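Long-range contacts in DUF1904 domain-containing protein (Vibrio cholerae O1 biovar eltor str. N16961, PDB 1U9D), which is of unknown function but belongs to the DUF1904 family of the MIF clan and folds into two beta-alpha-beta units: residues I85-T90 and L103-F107; M16-R22 and A50-I56. All coordinates share one frame; numbering follows the deposited sequence.

Interaction 1 (I85-T90 and L103-F107)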
# COMPACT_ATOMS: atom_id res chain seq x y z
N ILE A 85 3.37 -13.69 -0.90
CA ILE A 85 2.91 -13.96 -2.24
C ILE A 85 3.21 -15.38 -2.62
O ILE A 85 2.38 -16.05 -3.23
CB ILE A 85 3.53 -13.01 -3.27
CG1 ILE A 85 3.08 -11.58 -3.02
CG2 ILE A 85 3.15 -13.44 -4.69
CD1 ILE A 85 3.97 -10.56 -3.67
N ALA A 86 4.42 -15.82 -2.33
CA ALA A 86 4.81 -17.18 -2.58
C ALA A 86 3.86 -18.12 -1.87
O ALA A 86 3.46 -19.13 -2.41
CB ALA A 86 6.24 -17.41 -2.12
N GLN A 87 3.50 -17.79 -0.64
CA GLN A 87 2.59 -18.66 0.11
C GLN A 87 1.18 -18.73 -0.50
O GLN A 87 0.60 -19.81 -0.60
CB GLN A 87 2.56 -18.29 1.58
CG GLN A 87 2.03 -19.39 2.53
CD GLN A 87 2.89 -20.67 2.49
OE1 GLN A 87 4.00 -20.69 3.04
NE2 GLN A 87 2.38 -21.72 1.83
N VAL A 88 0.65 -17.60 -0.98
CA VAL A 88 -0.67 -17.57 -1.65
C VAL A 88 -0.71 -18.43 -2.92
O VAL A 88 -1.60 -19.26 -3.12
CB VAL A 88 -1.09 -16.14 -2.02
CG1 VAL A 88 -2.33 -16.15 -2.95
CG2 VAL A 88 -1.35 -15.32 -0.76
N ILE A 89 0.30 -18.26 -3.78
CA ILE A 89 0.38 -18.99 -5.03
C ILE A 89 0.48 -20.48 -4.72
O ILE A 89 -0.16 -21.28 -5.35
CB ILE A 89 1.61 -18.53 -5.85
CG1 ILE A 89 1.40 -17.11 -6.38
CG2 ILE A 89 1.84 -19.44 -7.03
CD1 ILE A 89 2.66 -16.47 -7.04
N THR A 90 1.30 -20.83 -3.74
CA THR A 90 1.52 -22.22 -3.42
C THR A 90 0.26 -22.89 -2.93
O THR A 90 -0.10 -23.97 -3.40
CB THR A 90 2.65 -22.31 -2.39
OG1 THR A 90 3.84 -21.79 -2.98
CG2 THR A 90 2.97 -23.75 -2.08
N LEU A 103 5.58 -27.19 -5.55
CA LEU A 103 5.61 -26.03 -6.42
C LEU A 103 6.86 -25.19 -6.17
O LEU A 103 7.19 -24.93 -5.02
CB LEU A 103 4.38 -25.16 -6.18
CG LEU A 103 4.29 -23.92 -7.08
CD1 LEU A 103 3.92 -24.28 -8.49
CD2 LEU A 103 3.30 -22.91 -6.52
N ALA A 104 7.53 -24.76 -7.24
CA ALA A 104 8.57 -23.75 -7.15
C ALA A 104 7.97 -22.39 -7.54
O ALA A 104 7.22 -22.30 -8.50
CB ALA A 104 9.71 -24.08 -8.10
N VAL A 105 8.28 -21.33 -6.80
CA VAL A 105 7.84 -19.98 -7.17
C VAL A 105 9.13 -19.18 -7.17
O VAL A 105 9.84 -19.15 -6.16
CB VAL A 105 6.87 -19.36 -6.17
CG1 VAL A 105 6.56 -17.92 -6.56
CG2 VAL A 105 5.57 -20.17 -6.04
N VAL A 106 9.46 -18.53 -8.28
CA VAL A 106 10.74 -17.83 -8.36
C VAL A 106 10.49 -16.38 -8.77
O VAL A 106 9.78 -16.14 -9.74
CB VAL A 106 11.70 -18.52 -9.38
CG1 VAL A 106 11.20 -18.49 -10.73
CG2 VAL A 106 13.06 -17.85 -9.38
N PHE A 107 11.04 -15.42 -8.05
CA PHE A 107 10.83 -14.03 -8.35
C PHE A 107 12.06 -13.51 -9.09
O PHE A 107 13.18 -13.76 -8.69
CB PHE A 107 10.59 -13.26 -7.06
CG PHE A 107 9.31 -13.63 -6.36
CD1 PHE A 107 8.18 -12.85 -6.49
CD2 PHE A 107 9.24 -14.76 -5.56
CE1 PHE A 107 7.01 -13.21 -5.85
CE2 PHE A 107 8.07 -15.11 -4.93
CZ PHE A 107 6.94 -14.32 -5.08
O HOH W 1 6.49 -22.46 -3.50
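In the beta-alpha-beta unit made of strand 69-74, helix 79-97 and strand 104-109, the helix packs on the strand that follows it, and Ile85, Ala86, Ile89 and Thr90 meet Leu103, Val105 and Phe107. Helix 85-90 and strand 104-107 run at 145° to each other, their axes 9.1 Å apart at the closest, a separation filled by apolar side chains. Phe107 brings the far end of its ring to the turn of Ile85 and Ala86: Ile85 CG2 sits in the ring plane at its edge, 3.9 Å from Phe107 CZ, while Ala86 CB approaches Phe107 CE2. The ring also meets Trp74, which ties this end to strand 69-74. One turn on, Ile89 touches mainly through CG2, held anti to its backbone N (CG1 at chi1 -70°), and that methyl meets both Leu103 CD2 (3.8 Å) and Val105 CG2 (3.9 Å). Leu103 and Thr90 run alongside one another, pointing opposite ways, Leu103 CD2 coming within 3.6 Å of Thr90 CA. At this edge polar groups take over. Thr90 OG1 donates to Ala86 O at 2.7 Å, from the face of that carbonyl opposite the one used by Thr90 N, and a single water donates both to Thr90 OG1 and to Leu103 O.

Interaction 2 (M16-R22 and A50-I56)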
# COMPACT_ATOMS: atom_id res chain seq x y z
N MSE A 16 3.86 -4.44 -10.60
CA MSE A 16 3.57 -4.88 -11.98
C MSE A 16 3.99 -6.35 -12.26
O MSE A 16 4.84 -6.61 -13.12
CB MSE A 16 4.27 -3.97 -12.97
CG MSE A 16 3.77 -2.54 -12.93
SE MSE A 16 2.14 -2.38 -13.98
CE MSE A 16 2.99 -2.02 -15.75
N PRO A 17 3.40 -7.29 -11.54
CA PRO A 17 3.84 -8.68 -11.61
C PRO A 17 3.31 -9.35 -12.87
O PRO A 17 2.14 -9.21 -13.20
CB PRO A 17 3.21 -9.33 -10.36
CG PRO A 17 2.31 -8.31 -9.75
CD PRO A 17 2.26 -7.11 -10.62
N HIS A 18 4.20 -10.04 -13.57
CA HIS A 18 3.87 -10.91 -14.67
C HIS A 18 4.13 -12.33 -14.19
O HIS A 18 5.26 -12.66 -13.90
CB HIS A 18 4.78 -10.60 -15.87
CG HIS A 18 4.83 -9.14 -16.23
ND1 HIS A 18 4.00 -8.59 -17.19
CD2 HIS A 18 5.60 -8.13 -15.77
CE1 HIS A 18 4.26 -7.29 -17.29
NE2 HIS A 18 5.22 -6.99 -16.43
N LEU A 19 3.09 -13.15 -14.09
CA LEU A 19 3.22 -14.52 -13.61
C LEU A 19 3.30 -15.44 -14.80
O LEU A 19 2.42 -15.39 -15.67
CB LEU A 19 2.03 -14.92 -12.77
CG LEU A 19 2.06 -14.33 -11.36
CD1 LEU A 19 1.61 -12.89 -11.37
CD2 LEU A 19 1.18 -15.18 -10.47
N ARG A 20 4.30 -16.30 -14.83
CA ARG A 20 4.50 -17.24 -15.91
C ARG A 20 4.42 -18.66 -15.37
O ARG A 20 5.16 -18.99 -14.46
CB ARG A 20 5.83 -17.01 -16.57
CG ARG A 20 5.96 -15.66 -17.15
CD ARG A 20 7.25 -15.43 -17.89
NE ARG A 20 7.21 -14.10 -18.48
CZ ARG A 20 8.24 -13.49 -19.04
NH1 ARG A 20 9.43 -14.07 -19.09
NH2 ARG A 20 8.06 -12.27 -19.53
N PHE A 21 3.52 -19.46 -15.91
CA PHE A 21 3.25 -20.78 -15.41
C PHE A 21 3.93 -21.79 -16.30
O PHE A 21 3.62 -21.85 -17.49
CB PHE A 21 1.74 -21.00 -15.41
CG PHE A 21 1.02 -20.16 -14.41
CD1 PHE A 21 0.83 -20.61 -13.12
CD2 PHE A 21 0.60 -18.89 -14.73
CE1 PHE A 21 0.19 -19.81 -12.15
CE2 PHE A 21 -0.02 -18.08 -13.78
CZ PHE A 21 -0.23 -18.56 -12.48
N ARG A 22 4.84 -22.56 -15.73
CA ARG A 22 5.63 -23.54 -16.47
C ARG A 22 5.39 -24.92 -15.89
O ARG A 22 5.28 -25.07 -14.67
CB ARG A 22 7.11 -23.27 -16.31
CG ARG A 22 7.57 -21.90 -16.61
CD ARG A 22 9.07 -21.86 -16.96
NE ARG A 22 9.30 -20.55 -17.49
CZ ARG A 22 9.68 -20.28 -18.71
NH1 ARG A 22 9.96 -21.24 -19.58
NH2 ARG A 22 9.80 -19.03 -19.05
N ALA A 50 -3.09 -4.61 -13.21
CA ALA A 50 -1.65 -4.54 -13.02
C ALA A 50 -0.97 -5.93 -13.14
O ALA A 50 0.25 -5.98 -13.25
CB ALA A 50 -1.33 -3.93 -11.66
N PHE A 51 -1.75 -7.02 -13.16
CA PHE A 51 -1.21 -8.37 -13.22
C PHE A 51 -1.37 -8.94 -14.62
O PHE A 51 -2.36 -8.67 -15.31
CB PHE A 51 -1.94 -9.30 -12.23
CG PHE A 51 -1.85 -8.87 -10.80
CD1 PHE A 51 -0.99 -9.51 -9.92
CD2 PHE A 51 -2.65 -7.86 -10.31
CE1 PHE A 51 -0.88 -9.09 -8.60
CE2 PHE A 51 -2.57 -7.46 -8.98
CZ PHE A 51 -1.67 -8.08 -8.14
N THR A 52 -0.40 -9.74 -15.06
CA THR A 52 -0.56 -10.52 -16.27
C THR A 52 -0.20 -11.97 -15.93
O THR A 52 0.62 -12.24 -15.04
CB THR A 52 0.27 -9.97 -17.43
OG1 THR A 52 1.67 -10.17 -17.17
CG2 THR A 52 0.14 -8.46 -17.56
N PHE A 53 -0.86 -12.89 -16.62
CA PHE A 53 -0.72 -14.31 -16.39
C PHE A 53 -0.41 -14.97 -17.72
O PHE A 53 -1.11 -14.72 -18.71
CB PHE A 53 -2.01 -14.87 -15.83
CG PHE A 53 -2.46 -14.22 -14.58
CD1 PHE A 53 -2.10 -14.74 -13.36
CD2 PHE A 53 -3.23 -13.07 -14.61
CE1 PHE A 53 -2.50 -14.12 -12.19
CE2 PHE A 53 -3.62 -12.47 -13.46
CZ PHE A 53 -3.24 -12.99 -12.24
N GLU A 54 0.62 -15.80 -17.77
CA GLU A 54 1.04 -16.43 -19.02
C GLU A 54 1.19 -17.94 -18.82
O GLU A 54 1.82 -18.35 -17.89
CB GLU A 54 2.37 -15.82 -19.46
CG GLU A 54 3.02 -16.45 -20.67
CD GLU A 54 4.22 -15.66 -21.21
OE1 GLU A 54 4.77 -16.08 -22.25
OE2 GLU A 54 4.62 -14.61 -20.62
N LEU A 55 0.60 -18.76 -19.68
CA LEU A 55 0.86 -20.19 -19.72
C LEU A 55 1.93 -20.43 -20.78
O LEU A 55 1.73 -20.10 -21.93
CB LEU A 55 -0.39 -20.94 -20.11
CG LEU A 55 -0.30 -22.46 -20.28
CD1 LEU A 55 0.25 -23.10 -19.03
CD2 LEU A 55 -1.68 -23.00 -20.66
N ILE A 56 3.05 -21.04 -20.38
CA ILE A 56 4.22 -21.17 -21.24
C ILE A 56 4.09 -22.55 -21.88
O ILE A 56 3.87 -23.51 -21.19
CB ILE A 56 5.51 -21.06 -20.38
CG1 ILE A 56 5.60 -19.67 -19.74
CG2 ILE A 56 6.76 -21.35 -21.19
CD1 ILE A 56 5.69 -18.56 -20.71
O HOH W 2 2.89 -12.84 -17.42
O HOH W 3 4.72 -12.38 -19.34
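Thr52 OG1 is held by two partners: His18 ND1 lies 2.8 Å from it, in a hydrogen bond near the imidazole plane and bent at 132°, and a water that also donates to Leu19 O bonds to it as well. The threonine hydroxyl takes the cramped place between its own N and carbonyl carbon (chi1 69°), which turns it to the histidine. Strands 18-22 and 52-55 run parallel, the two strands of a beta-alpha-beta unit closed by helix 26-44. Their backbone bonds alternate, from Thr52 N to Pro17 O through to Ile56 N to Phe21 O. Before the strands begin, Pro17 CD lies over one face of the Phe51 ring, with Pro17 CG 3.5 Å from Phe51 CE1. On the face of His18 and Thr52, Arg20 NE and Glu54 OE2 form a 3.4 Å salt bridge of charge alone, the oxygen well out of the guanidinium plane; a water accepts from NE and donates to OE2. Ile56 CG1 lies over the Arg22 guanidinium, which is salt-bridged to Glu71. On the other face Phe21 CE2 meets Phe53 CD1 edge to edge at 4.0 Å. The contact thus divides its chemistry: charged and polar side chains with water on one face; on the other, Phe53 and Leu55 against helix 26-44, Phe21 against Val70.

In the fold
Both interactions belong to the same four-stranded mixed sheet, at its two edges: interaction 2 pairs outermost strand 52-55 with its inner neighbour 18-22, while interaction 1 packs helix 79-97 on the other outermost strand, 104-109. Strand 69-74 lies between them, antiparallel to 18-22 and parallel to 104-109. The chain thus holds two beta-alpha-beta units, 18-55 and 69-109, consistent with its place in the MIF clan. Their centres are 12 Å apart, and they meet directly where Ile89 CD1 packs on Leu19 CD2 at 4.0 Å. Val70 receives Ile89 from interaction 1 and Phe21 from interaction 2, and Leu40 of helix 26-44 receives Ile85 and Phe51, joining the two units in one apolar layer.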